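Local coordinates for defective in germ line development protein 3, isoform a (Caenorhabditis elegans, PDB 3N89) that probably acts in germline development as a Bicaudal-C orthologue, and likely in RNA binding, with four KH domains forming one globular platform, at residues Phe106-Ala111 against Asn247-Arg252; Val134-Val139 against Ile165-Arg170; Ile261-Asn266 against Lys326-Ala331; Met285-Asp288 against Ile292-Lys295. All blocks are in the same frame, centred on the assembly; numbering follows the deposited sequence.

Contact 1 (Phe106-Ala111 against Asn247-Arg252)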
loop_
_atom_site.group_PDB
_atom_site.type_symbol
_atom_site.label_atom_id
_atom_site.label_comp_id
_atom_site.label_asym_id
_atom_site.label_seq_id
_atom_site.Cartn_x
_atom_site.Cartn_y
_atom_site.Cartn_z
ATOM N N PHE A 106 -0.077 6.995 9.935
ATOM C CA PHE A 106 1.265 7.234 9.413
ATOM C C PHE A 106 1.983 8.052 10.496
ATOM O O PHE A 106 1.339 8.671 11.338
ATOM C CB PHE A 106 1.213 7.983 8.073
ATOM C CG PHE A 106 0.953 9.458 8.194
ATOM C CD1 PHE A 106 1.957 10.323 8.632
ATOM C CD2 PHE A 106 -0.292 9.989 7.861
ATOM C CE1 PHE A 106 1.727 11.694 8.734
ATOM C CE2 PHE A 106 -0.532 11.361 7.961
ATOM C CZ PHE A 106 0.481 12.214 8.400
ATOM N N THR A 107 3.311 8.048 10.489
ATOM C CA THR A 107 4.065 8.783 11.500
ATOM C C THR A 107 5.164 9.656 10.906
ATOM O O THR A 107 5.774 9.303 9.897
ATOM C CB THR A 107 4.700 7.809 12.513
ATOM O OG1 THR A 107 3.666 7.133 13.239
ATOM C CG2 THR A 107 5.602 8.552 13.487
ATOM N N VAL A 108 5.403 10.802 11.540
ATOM C CA VAL A 108 6.440 11.739 11.108
ATOM C C VAL A 108 7.167 12.244 12.351
ATOM O O VAL A 108 6.557 12.413 13.405
ATOM C CB VAL A 108 5.838 12.944 10.344
ATOM C CG1 VAL A 108 6.917 13.969 10.058
ATOM C CG2 VAL A 108 5.216 12.478 9.040
ATOM N N PHE A 109 8.470 12.474 12.230
ATOM C CA PHE A 109 9.270 12.947 13.358
ATOM C C PHE A 109 9.817 14.351 13.117
ATOM O O PHE A 109 10.321 14.651 12.038
ATOM C CB PHE A 109 10.442 11.995 13.614
ATOM C CG PHE A 109 10.025 10.577 13.928
ATOM C CD1 PHE A 109 9.472 9.761 12.940
ATOM C CD2 PHE A 109 10.193 10.058 15.209
ATOM C CE1 PHE A 109 9.093 8.450 13.228
ATOM C CE2 PHE A 109 9.817 8.748 15.511
ATOM C CZ PHE A 109 9.268 7.939 14.523
ATOM N N MET A 110 9.720 15.212 14.124
ATOM C CA MET A 110 10.226 16.573 14.005
ATOM C C MET A 110 11.484 16.734 14.865
ATOM O O MET A 110 11.547 16.245 15.997
ATOM C CB MET A 110 9.160 17.570 14.452
ATOM C CG MET A 110 9.426 18.996 13.986
ATOM S SD MET A 110 8.370 20.202 14.802
ATOM C CE MET A 110 6.753 19.729 14.179
ATOM N N ALA A 111 12.484 17.416 14.321
ATOM C CA ALA A 111 13.735 17.642 15.033
ATOM C C ALA A 111 13.535 18.772 16.039
ATOM O O ALA A 111 13.233 19.900 15.661
ATOM C CB ALA A 111 14.841 18.005 14.037
ATOM N N ASN A 247 6.549 18.324 1.756
ATOM C CA ASN A 247 7.278 17.526 0.775
ATOM C C ASN A 247 7.360 16.050 1.175
ATOM O O ASN A 247 7.163 15.162 0.347
ATOM C CB ASN A 247 8.690 18.083 0.595
ATOM C CG ASN A 247 8.692 19.546 0.197
ATOM O OD1 ASN A 247 7.920 20.346 0.732
ATOM N ND2 ASN A 247 9.573 19.908 -0.734
ATOM N N VAL A 248 7.649 15.790 2.446
ATOM C CA VAL A 248 7.765 14.416 2.919
ATOM C C VAL A 248 6.491 13.612 2.665
ATOM O O VAL A 248 6.541 12.519 2.094
ATOM C CB VAL A 248 8.085 14.359 4.426
ATOM C CG1 VAL A 248 8.339 12.919 4.837
ATOM C CG2 VAL A 248 9.294 15.206 4.734
ATOM N N LEU A 249 5.353 14.149 3.090
ATOM C CA LEU A 249 4.088 13.454 2.892
ATOM C C LEU A 249 3.800 13.286 1.396
ATOM O O LEU A 249 2.917 12.525 1.008
ATOM C CB LEU A 249 2.943 14.209 3.586
ATOM C CG LEU A 249 3.085 14.410 5.107
ATOM C CD1 LEU A 249 1.767 14.919 5.670
ATOM C CD2 LEU A 249 3.457 13.092 5.796
ATOM N N LYS A 250 4.553 14.002 0.564
ATOM C CA LYS A 250 4.398 13.914 -0.884
ATOM C C LYS A 250 5.307 12.783 -1.359
ATOM O O LYS A 250 4.967 12.020 -2.263
ATOM C CB LYS A 250 4.805 15.230 -1.553
ATOM C CG LYS A 250 4.066 15.503 -2.855
ATOM C CD LYS A 250 2.573 15.539 -2.597
ATOM C CE LYS A 250 1.775 15.451 -3.878
ATOM N NZ LYS A 250 0.328 15.192 -3.602
ATOM N N ALA A 251 6.478 12.683 -0.746
ATOM C CA ALA A 251 7.403 11.615 -1.090
ATOM C C ALA A 251 6.691 10.306 -0.743
ATOM O O ALA A 251 6.639 9.376 -1.548
ATOM C CB ALA A 251 8.683 11.756 -0.285
ATOM N N ARG A 252 6.129 10.251 0.461
ATOM C CA ARG A 252 5.400 9.072 0.917
ATOM C C ARG A 252 4.406 8.610 -0.151
ATOM O O ARG A 252 4.427 7.456 -0.579
ATOM C CB ARG A 252 4.653 9.402 2.211
ATOM C CG ARG A 252 3.544 8.437 2.580
ATOM C CD ARG A 252 2.489 9.153 3.408
ATOM N NE ARG A 252 1.409 8.270 3.845
ATOM C CZ ARG A 252 1.585 7.235 4.655
ATOM N NH1 ARG A 252 2.801 6.958 5.109
ATOM N NH2 ARG A 252 0.548 6.491 5.025
#
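Phe-106 and Val-108, on the same side of strand 106-111, close around the end of Leu-249, and this wedge is the tightly packed part of the contact. Leu-249 CD2 lies 3.7 Å from Phe-106 CE1 and the same distance from Val-108 CG2, while Leu-249 CD1 leans toward Phe-106 CZ. The phenylalanine and leucine side chains cross at about a right angle. With chi1 of Phe-106 at 78°, CG sits between the backbone N and the carbonyl carbon, which carries the ring toward the helix beside Arg-252. The arginine runs extended from CG to NE and lays one face of its guanidinium over Phe-106 CB, which stands 3.2 Å above that plane, toward its rim; its NH1 also has a long, weak ion pair with Glu-37 OE2.

Strand 105-111 is the first strand of the second KH domain and helix 245-257 the last helix of the third; because strand 105-111 pairs with strand 186-193, the helix of the third domain packs on the face of the shared sheet and meets the first strand of the second. The segment axes approach to 10.6 Å at 145°. Leu-249 also touches Gln-161 and Ile-165 of helix 161-175, the neighbouring helix.

Solvent is reached at Lys-250 and, in part, at Asn-247, which makes no contact with the strand and bonds through ND2 to Thr-217 O, while Ala-251 is covered by helix 209-217.

Contact 2 (Val134-Val139 against Ile165-Arg170)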
loop_
_atom_site.group_PDB
_atom_site.type_symbol
_atom_site.label_atom_id
_atom_site.label_comp_id
_atom_site.label_asym_id
_atom_site.label_seq_id
_atom_site.Cartn_x
_atom_site.Cartn_y
_atom_site.Cartn_z
ATOM N N VAL A 134 -4.315 13.818 16.392
ATOM C CA VAL A 134 -2.896 14.055 16.192
ATOM C C VAL A 134 -2.048 13.718 17.409
ATOM O O VAL A 134 -1.519 14.609 18.073
ATOM C CB VAL A 134 -2.635 15.523 15.807
ATOM C CG1 VAL A 134 -1.174 15.720 15.480
ATOM C CG2 VAL A 134 -3.487 15.905 14.621
ATOM N N GLU A 135 -1.903 12.430 17.692
ATOM C CA GLU A 135 -1.101 12.009 18.828
ATOM C C GLU A 135 0.317 12.550 18.725
ATOM O O GLU A 135 0.927 12.513 17.662
ATOM C CB GLU A 135 -1.052 10.487 18.910
ATOM C CG GLU A 135 -0.141 9.980 20.016
ATOM N N MET A 136 0.838 13.051 19.839
ATOM C CA MET A 136 2.195 13.575 19.864
ATOM C C MET A 136 2.932 12.970 21.050
ATOM O O MET A 136 2.399 12.895 22.156
ATOM C CB MET A 136 2.185 15.105 19.980
ATOM C CG MET A 136 1.312 15.794 18.941
ATOM S SD MET A 136 1.509 17.581 18.949
ATOM C CE MET A 136 1.277 17.985 17.214
ATOM N N SER A 137 4.159 12.534 20.808
ATOM C CA SER A 137 4.970 11.926 21.849
ATOM C C SER A 137 6.438 12.138 21.529
ATOM O O SER A 137 6.831 12.193 20.367
ATOM C CB SER A 137 4.659 10.431 21.945
ATOM O OG SER A 137 3.292 10.212 22.274
ATOM N N PHE A 138 7.248 12.258 22.572
ATOM C CA PHE A 138 8.680 12.477 22.417
ATOM C C PHE A 138 9.456 11.171 22.458
ATOM O O PHE A 138 9.073 10.228 23.148
ATOM C CB PHE A 138 9.174 13.396 23.530
ATOM C CG PHE A 138 8.520 14.750 23.529
ATOM C CD1 PHE A 138 9.079 15.808 22.820
ATOM C CD2 PHE A 138 7.334 14.962 24.220
ATOM C CE1 PHE A 138 8.472 17.054 22.800
ATOM C CE2 PHE A 138 6.716 16.207 24.207
ATOM C CZ PHE A 138 7.289 17.258 23.492
ATOM N N VAL A 139 10.545 11.122 21.698
ATOM C CA VAL A 139 11.408 9.953 21.660
ATOM C C VAL A 139 12.826 10.437 21.418
ATOM O O VAL A 139 13.042 11.401 20.684
ATOM C CB VAL A 139 11.002 8.967 20.545
ATOM C CG1 VAL A 139 9.595 8.455 20.805
ATOM C CG2 VAL A 139 11.090 9.641 19.187
ATOM N N ILE A 165 -0.561 18.340 9.579
ATOM C CA ILE A 165 0.340 19.376 9.083
ATOM C C ILE A 165 0.182 20.673 9.877
ATOM O O ILE A 165 1.160 21.232 10.366
ATOM C CB ILE A 165 0.086 19.672 7.594
ATOM C CG1 ILE A 165 0.381 18.417 6.759
ATOM C CG2 ILE A 165 0.945 20.841 7.149
ATOM C CD1 ILE A 165 0.308 18.622 5.257
ATOM N N GLU A 166 -1.056 21.141 10.008
ATOM C CA GLU A 166 -1.334 22.371 10.740
ATOM C C GLU A 166 -0.740 22.313 12.149
ATOM O O GLU A 166 0.029 23.198 12.548
ATOM C CB GLU A 166 -2.846 22.605 10.808
ATOM C CG GLU A 166 -3.486 22.864 9.445
ATOM C CD GLU A 166 -3.283 24.290 8.961
ATOM O OE1 GLU A 166 -4.196 25.130 9.152
ATOM O OE2 GLU A 166 -2.207 24.580 8.399
ATOM N N ALA A 167 -1.089 21.272 12.898
ATOM C CA ALA A 167 -0.565 21.117 14.252
ATOM C C ALA A 167 0.954 21.248 14.212
ATOM O O ALA A 167 1.557 21.882 15.076
ATOM C CB ALA A 167 -0.958 19.762 14.814
ATOM N N ALA A 168 1.568 20.644 13.202
ATOM C CA ALA A 168 3.015 20.711 13.046
ATOM C C ALA A 168 3.455 22.156 12.801
ATOM O O ALA A 168 4.260 22.698 13.550
ATOM C CB ALA A 168 3.458 19.820 11.886
ATOM N N LYS A 169 2.916 22.778 11.755
ATOM C CA LYS A 169 3.269 24.159 11.427
ATOM C C LYS A 169 2.952 25.142 12.552
ATOM O O LYS A 169 3.573 26.202 12.643
ATOM C CB LYS A 169 2.570 24.593 10.134
ATOM C CG LYS A 169 3.153 23.923 8.900
ATOM C CD LYS A 169 2.368 24.197 7.629
ATOM C CE LYS A 169 3.101 23.587 6.443
ATOM N NZ LYS A 169 2.342 23.637 5.164
ATOM N N ARG A 170 1.987 24.801 13.402
ATOM C CA ARG A 170 1.655 25.671 14.522
ATOM C C ARG A 170 2.812 25.574 15.506
ATOM O O ARG A 170 3.210 26.566 16.120
ATOM C CB ARG A 170 0.339 25.236 15.189
ATOM C CZ ARG A 170 -4.606 24.962 14.310
#
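Val-134 and Ala-167 mark the nearest backbone approach, their CA atoms 7.7 Å apart, at the point where the loop enters strand 135-139. From there the strand leads away from helix 165-170, so only the start of 134-139 meets the helix, at Ala-167 in the middle of its segment, and the two bury a modest 94 Å² between them. No hydrogen bond joins them; the helix keeps its own i to i+4 backbone hydrogen bonds, with Lys-169 N bonded to Ile-165 O and Arg-170 N to Glu-166 O.

A single methyl carries the helix side of the contact. Ala-167 CB receives Met-136 CE at 3.7 Å and Val-134 CG1 at 4.1 Å, so one side chain from the loop and one from the edge strand converge on it. Met-136 gets there by a long arm: CG lies anti to the carbonyl carbon (chi1 -52°), the chain runs straight on to SD, and a bend at chi3 of 147° brings CE onto the helix. Val-134 contributes the shorter reach, through the branch that stands beside its carbonyl carbon.

In the second KH domain, strand 135-141 is an outermost strand of its sheet and hydrogen-bonds to strand 149-157, whose Ile-154 touches both Val-134 and Met-136. Helix 119-128 adds Val-126 against Met-136. Helix 161-175 also packs on helix 245-257 through Ile-165, and Lys-169 NZ makes a salt bridge with Asp-246 OD2.

Contact 3 (Ile261-Asn266 against Lys326-Ala331)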
loop_
_atom_site.group_PDB
_atom_site.type_symbol
_atom_site.label_atom_id
_atom_site.label_comp_id
_atom_site.label_asym_id
_atom_site.label_seq_id
_atom_site.Cartn_x
_atom_site.Cartn_y
_atom_site.Cartn_z
ATOM N N ILE A 261 0.143 -4.347 -6.439
ATOM C CA ILE A 261 -1.240 -4.643 -6.095
ATOM C C ILE A 261 -1.701 -5.777 -7.006
ATOM O O ILE A 261 -1.214 -5.907 -8.128
ATOM C CB ILE A 261 -2.127 -3.385 -6.329
ATOM C CG1 ILE A 261 -3.442 -3.502 -5.565
ATOM C CG2 ILE A 261 -2.418 -3.207 -7.827
ATOM C CD1 ILE A 261 -4.182 -2.184 -5.481
ATOM N N SER A 262 -2.629 -6.601 -6.532
ATOM C CA SER A 262 -3.123 -7.703 -7.350
ATOM C C SER A 262 -4.485 -8.149 -6.874
ATOM O O SER A 262 -4.823 -7.986 -5.703
ATOM C CB SER A 262 -2.163 -8.891 -7.297
ATOM O OG SER A 262 -2.223 -9.523 -6.034
ATOM N N MET A 263 -5.262 -8.724 -7.786
ATOM C CA MET A 263 -6.599 -9.194 -7.458
ATOM C C MET A 263 -6.791 -10.607 -7.982
ATOM O O MET A 263 -6.591 -10.861 -9.169
ATOM C CB MET A 263 -7.626 -8.264 -8.086
ATOM C CG MET A 263 -9.037 -8.517 -7.646
ATOM S SD MET A 263 -10.097 -7.263 -8.350
ATOM C CE MET A 263 -10.224 -7.851 -10.025
ATOM N N CYS A 264 -7.181 -11.522 -7.101
ATOM C CA CYS A 264 -7.384 -12.907 -7.500
ATOM C C CYS A 264 -8.860 -13.303 -7.586
ATOM O O CYS A 264 -9.734 -12.657 -7.001
ATOM C CB CYS A 264 -6.658 -13.839 -6.524
ATOM S SG CYS A 264 -4.890 -13.473 -6.310
ATOM N N PHE A 265 -9.119 -14.371 -8.334
ATOM C CA PHE A 265 -10.463 -14.916 -8.508
ATOM C C PHE A 265 -10.436 -16.128 -9.427
ATOM O O PHE A 265 -9.474 -16.332 -10.172
ATOM C CB PHE A 265 -11.430 -13.875 -9.090
ATOM C CG PHE A 265 -11.034 -13.356 -10.443
ATOM C CD1 PHE A 265 -10.043 -12.386 -10.571
ATOM C CD2 PHE A 265 -11.657 -13.824 -11.594
ATOM C CE1 PHE A 265 -9.684 -11.887 -11.828
ATOM C CE2 PHE A 265 -11.303 -13.331 -12.858
ATOM C CZ PHE A 265 -10.315 -12.362 -12.971
ATOM N N ASN A 266 -11.493 -16.934 -9.355
ATOM C CA ASN A 266 -11.618 -18.125 -10.191
ATOM C C ASN A 266 -12.693 -17.865 -11.240
ATOM O O ASN A 266 -13.563 -17.027 -11.041
ATOM C CB ASN A 266 -12.009 -19.336 -9.339
ATOM C CG ASN A 266 -11.034 -19.590 -8.200
ATOM O OD1 ASN A 266 -9.845 -19.304 -8.310
ATOM N ND2 ASN A 266 -11.537 -20.147 -7.103
ATOM N N LYS A 326 -6.587 1.979 -11.569
ATOM C CA LYS A 326 -7.686 2.328 -12.453
ATOM C C LYS A 326 -7.663 1.489 -13.724
ATOM O O LYS A 326 -8.702 1.264 -14.337
ATOM C CB LYS A 326 -7.644 3.816 -12.819
ATOM C CG LYS A 326 -8.849 4.258 -13.644
ATOM C CD LYS A 326 -8.658 5.626 -14.285
ATOM C CE LYS A 326 -8.642 6.745 -13.254
ATOM N NZ LYS A 326 -8.797 8.077 -13.903
ATOM N N LYS A 327 -6.478 1.027 -14.116
ATOM C CA LYS A 327 -6.338 0.215 -15.327
ATOM C C LYS A 327 -6.493 -1.278 -15.023
ATOM O O LYS A 327 -6.726 -2.073 -15.924
ATOM C CB LYS A 327 -4.979 0.468 -15.983
ATOM C CG LYS A 327 -5.048 0.899 -17.438
ATOM C CD LYS A 327 -5.673 2.272 -17.578
ATOM C CE LYS A 327 -5.652 2.748 -19.025
ATOM N NZ LYS A 327 -6.381 1.813 -19.941
ATOM N N LEU A 328 -6.361 -1.657 -13.757
ATOM C CA LEU A 328 -6.519 -3.056 -13.368
ATOM C C LEU A 328 -7.986 -3.452 -13.539
ATOM O O LEU A 328 -8.298 -4.455 -14.191
ATOM C CB LEU A 328 -6.077 -3.254 -11.914
ATOM C CG LEU A 328 -6.177 -4.639 -11.259
ATOM C CD1 LEU A 328 -5.356 -4.657 -9.973
ATOM C CD2 LEU A 328 -7.633 -4.983 -10.954
ATOM N N TYR A 329 -8.891 -2.669 -12.961
ATOM C CA TYR A 329 -10.316 -2.972 -13.076
ATOM C C TYR A 329 -10.734 -3.088 -14.550
ATOM O O TYR A 329 -11.473 -3.999 -14.919
ATOM C CB TYR A 329 -11.150 -1.903 -12.357
ATOM C CG TYR A 329 -10.905 -1.831 -10.859
ATOM C CD1 TYR A 329 -10.406 -2.930 -10.156
ATOM C CD2 TYR A 329 -11.212 -0.678 -10.134
ATOM C CE1 TYR A 329 -10.228 -2.880 -8.769
ATOM C CE2 TYR A 329 -11.041 -0.623 -8.745
ATOM C CZ TYR A 329 -10.550 -1.722 -8.075
ATOM O OH TYR A 329 -10.392 -1.662 -6.709
ATOM N N THR A 330 -10.253 -2.178 -15.393
ATOM C CA THR A 330 -10.585 -2.232 -16.818
ATOM C C THR A 330 -10.180 -3.593 -17.375
ATOM O O THR A 330 -10.925 -4.219 -18.135
ATOM C CB THR A 330 -9.836 -1.148 -17.612
ATOM O OG1 THR A 330 -10.240 0.145 -17.153
ATOM C CG2 THR A 330 -10.128 -1.276 -19.099
ATOM N N ALA A 331 -8.984 -4.038 -16.995
ATOM C CA ALA A 331 -8.476 -5.322 -17.443
ATOM C C ALA A 331 -9.419 -6.408 -16.940
ATOM O O ALA A 331 -9.686 -7.391 -17.635
ATOM C CB ALA A 331 -7.072 -5.549 -16.904
#
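Ile-261 and Met-263 on strand 261-266 face Leu-328 on helix 326-331, the axes of the two segments coming within 10.0 Å and running nearly parallel at 22°. Leu-328 is the residue that both strand side chains meet, and it divides its two methyls between them. Its CD1 rests 3.9 Å from Ile-261 CG2, and its CD2 lies 4.0 Å from Met-263 CE, so the leucine fork spans two residues of the same strand side. The leucine's CG is anti to the backbone N (chi1 179°), a setting that directs the fork toward the strand.

Met-263 starts out extended through chi1 and chi2; then a turn at chi3 of 77° swings CE round to Leu-328. The sulfur is left beside Tyr-329, with Met-263 SD 4.4 Å from Tyr-329 CE1 and oblique to the ring. Tyr-329 leaves the helix away from the strand, yet its ring returns close enough for that contact. The ring packs edge-to-face with Phe-90, and its OH hydrogen-bonds to Asp-94 of helix 90-102 in the first KH domain.

Strand 260-268 and helix 325-335 are the first strand and last helix of the fourth KH domain, the strand lying between strands 29-35 and 311-321 in the sheet. The touching residues are all buried and no hydrogen bond crosses between the segments, so the contact between the two probably rests on burial and fit rather than on directional polar bonds; the polar end of Tyr-329 is satisfied from the neighbouring domain.

Contact 4 (Met285-Asp288 against Ile292-Lys295)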
loop_
_atom_site.group_PDB
_atom_site.type_symbol
_atom_site.label_atom_id
_atom_site.label_comp_id
_atom_site.label_asym_id
_atom_site.label_seq_id
_atom_site.Cartn_x
_atom_site.Cartn_y
_atom_site.Cartn_z
ATOM N N MET A 285 -0.345 -16.226 -19.184
ATOM C CA MET A 285 -0.013 -14.857 -18.810
ATOM C C MET A 285 -0.156 -13.886 -19.980
ATOM O O MET A 285 0.180 -14.211 -21.115
ATOM C CB MET A 285 1.413 -14.818 -18.261
ATOM C CG MET A 285 1.639 -15.829 -17.146
ATOM S SD MET A 285 3.159 -15.579 -16.218
ATOM C CE MET A 285 2.838 -13.937 -15.530
ATOM N N ILE A 286 -0.664 -12.690 -19.703
ATOM C CA ILE A 286 -0.840 -11.684 -20.750
ATOM C C ILE A 286 -0.501 -10.298 -20.243
ATOM O O ILE A 286 -0.856 -9.935 -19.123
ATOM C CB ILE A 286 -2.287 -11.639 -21.273
ATOM C CG1 ILE A 286 -2.672 -12.982 -21.890
ATOM C CG2 ILE A 286 -2.420 -10.548 -22.325
ATOM C CD1 ILE A 286 -4.094 -13.006 -22.421
ATOM N N ILE A 287 0.176 -9.521 -21.079
ATOM C CA ILE A 287 0.547 -8.166 -20.714
ATOM C C ILE A 287 0.016 -7.194 -21.756
ATOM O O ILE A 287 0.395 -7.257 -22.924
ATOM C CB ILE A 287 2.061 -8.006 -20.639
ATOM C CG1 ILE A 287 2.666 -9.170 -19.852
ATOM C CG2 ILE A 287 2.404 -6.695 -19.953
ATOM C CD1 ILE A 287 4.160 -9.096 -19.741
ATOM N N ASP A 288 -0.879 -6.308 -21.335
ATOM C CA ASP A 288 -1.443 -5.316 -22.239
ATOM C C ASP A 288 -0.513 -4.112 -22.266
ATOM O O ASP A 288 0.440 -4.045 -21.489
ATOM C CB ASP A 288 -2.833 -4.897 -21.760
ATOM C CG ASP A 288 -2.838 -4.475 -20.309
ATOM O OD1 ASP A 288 -2.016 -3.606 -19.940
ATOM O OD2 ASP A 288 -3.665 -5.010 -19.538
ATOM N N ILE A 292 -0.938 -3.949 -17.018
ATOM C CA ILE A 292 -1.576 -4.959 -16.191
ATOM C C ILE A 292 -1.176 -6.358 -16.660
ATOM O O ILE A 292 -1.051 -6.609 -17.857
ATOM C CB ILE A 292 -3.124 -4.859 -16.222
ATOM C CG1 ILE A 292 -3.581 -3.419 -15.950
ATOM C CG2 ILE A 292 -3.712 -5.785 -15.166
ATOM C CD1 ILE A 292 -3.078 -2.842 -14.647
ATOM N N ILE A 293 -0.978 -7.266 -15.713
ATOM C CA ILE A 293 -0.606 -8.632 -16.045
ATOM C C ILE A 293 -1.680 -9.630 -15.613
ATOM O O ILE A 293 -1.986 -9.770 -14.424
ATOM C CB ILE A 293 0.724 -9.040 -15.372
ATOM C CG1 ILE A 293 1.866 -8.140 -15.866
ATOM C CG2 ILE A 293 1.025 -10.499 -15.672
ATOM C CD1 ILE A 293 3.198 -8.392 -15.183
ATOM N N LEU A 294 -2.250 -10.322 -16.590
ATOM C CA LEU A 294 -3.271 -11.328 -16.330
ATOM C C LEU A 294 -2.619 -12.714 -16.340
ATOM O O LEU A 294 -2.037 -13.131 -17.338
ATOM C CB LEU A 294 -4.360 -11.257 -17.400
ATOM C CG LEU A 294 -5.490 -12.294 -17.368
ATOM C CD1 LEU A 294 -6.272 -12.205 -16.049
ATOM C CD2 LEU A 294 -6.409 -12.050 -18.560
ATOM N N LYS A 295 -2.699 -13.412 -15.215
ATOM C CA LYS A 295 -2.136 -14.750 -15.099
ATOM C C LYS A 295 -3.261 -15.748 -14.867
ATOM O O LYS A 295 -4.072 -15.577 -13.961
ATOM C CB LYS A 295 -1.152 -14.821 -13.931
ATOM C CG LYS A 295 -0.655 -16.232 -13.643
ATOM C CD LYS A 295 0.432 -16.246 -12.584
ATOM C CE LYS A 295 0.969 -17.653 -12.390
ATOM N NZ LYS A 295 2.252 -17.668 -11.619
#
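Ile-286 and Leu-294 form the hydrogen-bonded antiparallel pair of a beta hairpin in the fourth KH domain, whose strand 286-287 is one outermost strand of the larger sheet. Ile-286 N reaches Leu-294 O at 2.8 Å and Leu-294 N returns to Ile-286 O at 2.9 Å. The non-hydrogen-bonded pair that follows, Ile-287 with Ile-293, points to the other side of the sheet, where the side chains run side by side and meet through their CG1 atoms; Met-285 CE touches Ile-293 CG2 on that same side.

Near the turn, the Asp-288 side chain adds to the weakening ladder. From CB, a chi1 of 52° places CG between the backbone N and the carbonyl carbon, and CG comes 3.7 Å from Ile-292 O. OD1 accepts Ile-292 N at 3.1 Å on its syn side, 30° out of the carboxylate plane, and it also accepts Ser-290 N, which closes an Asx turn, so two N-H groups hold one oxygen. OD2 lies 3.4 Å from Ile-292 CB and near Ile-292 O, with no hydrogen bond between these two acceptors. The Asp-288 backbone adds a weak bond, with its N 3.5 Å from Ile-292 O.

Contacts 1, 2 and 3 are buried and largely apolar, contact 1 adding a guanidinium laid over Phe-106 CB, and each sets a helix on a strand without a hydrogen bond between the segments, whereas contact 4, at a sheet edge, is partly buried and held mainly by backbone bonds and an aspartate. Contacts 1 and 2 share the six-stranded sheet and touch where Leu-249 CD1 meets Ile-165 CG1; contact 1 joins two KH domains, while contact 2 stays within one. Contacts 3 and 4 share the seven-stranded sheet and one domain, and Ile-292 of the hairpin packs on helix 326-331, linking ladder to core. The two pairs lie on opposite sides of the chain's centre.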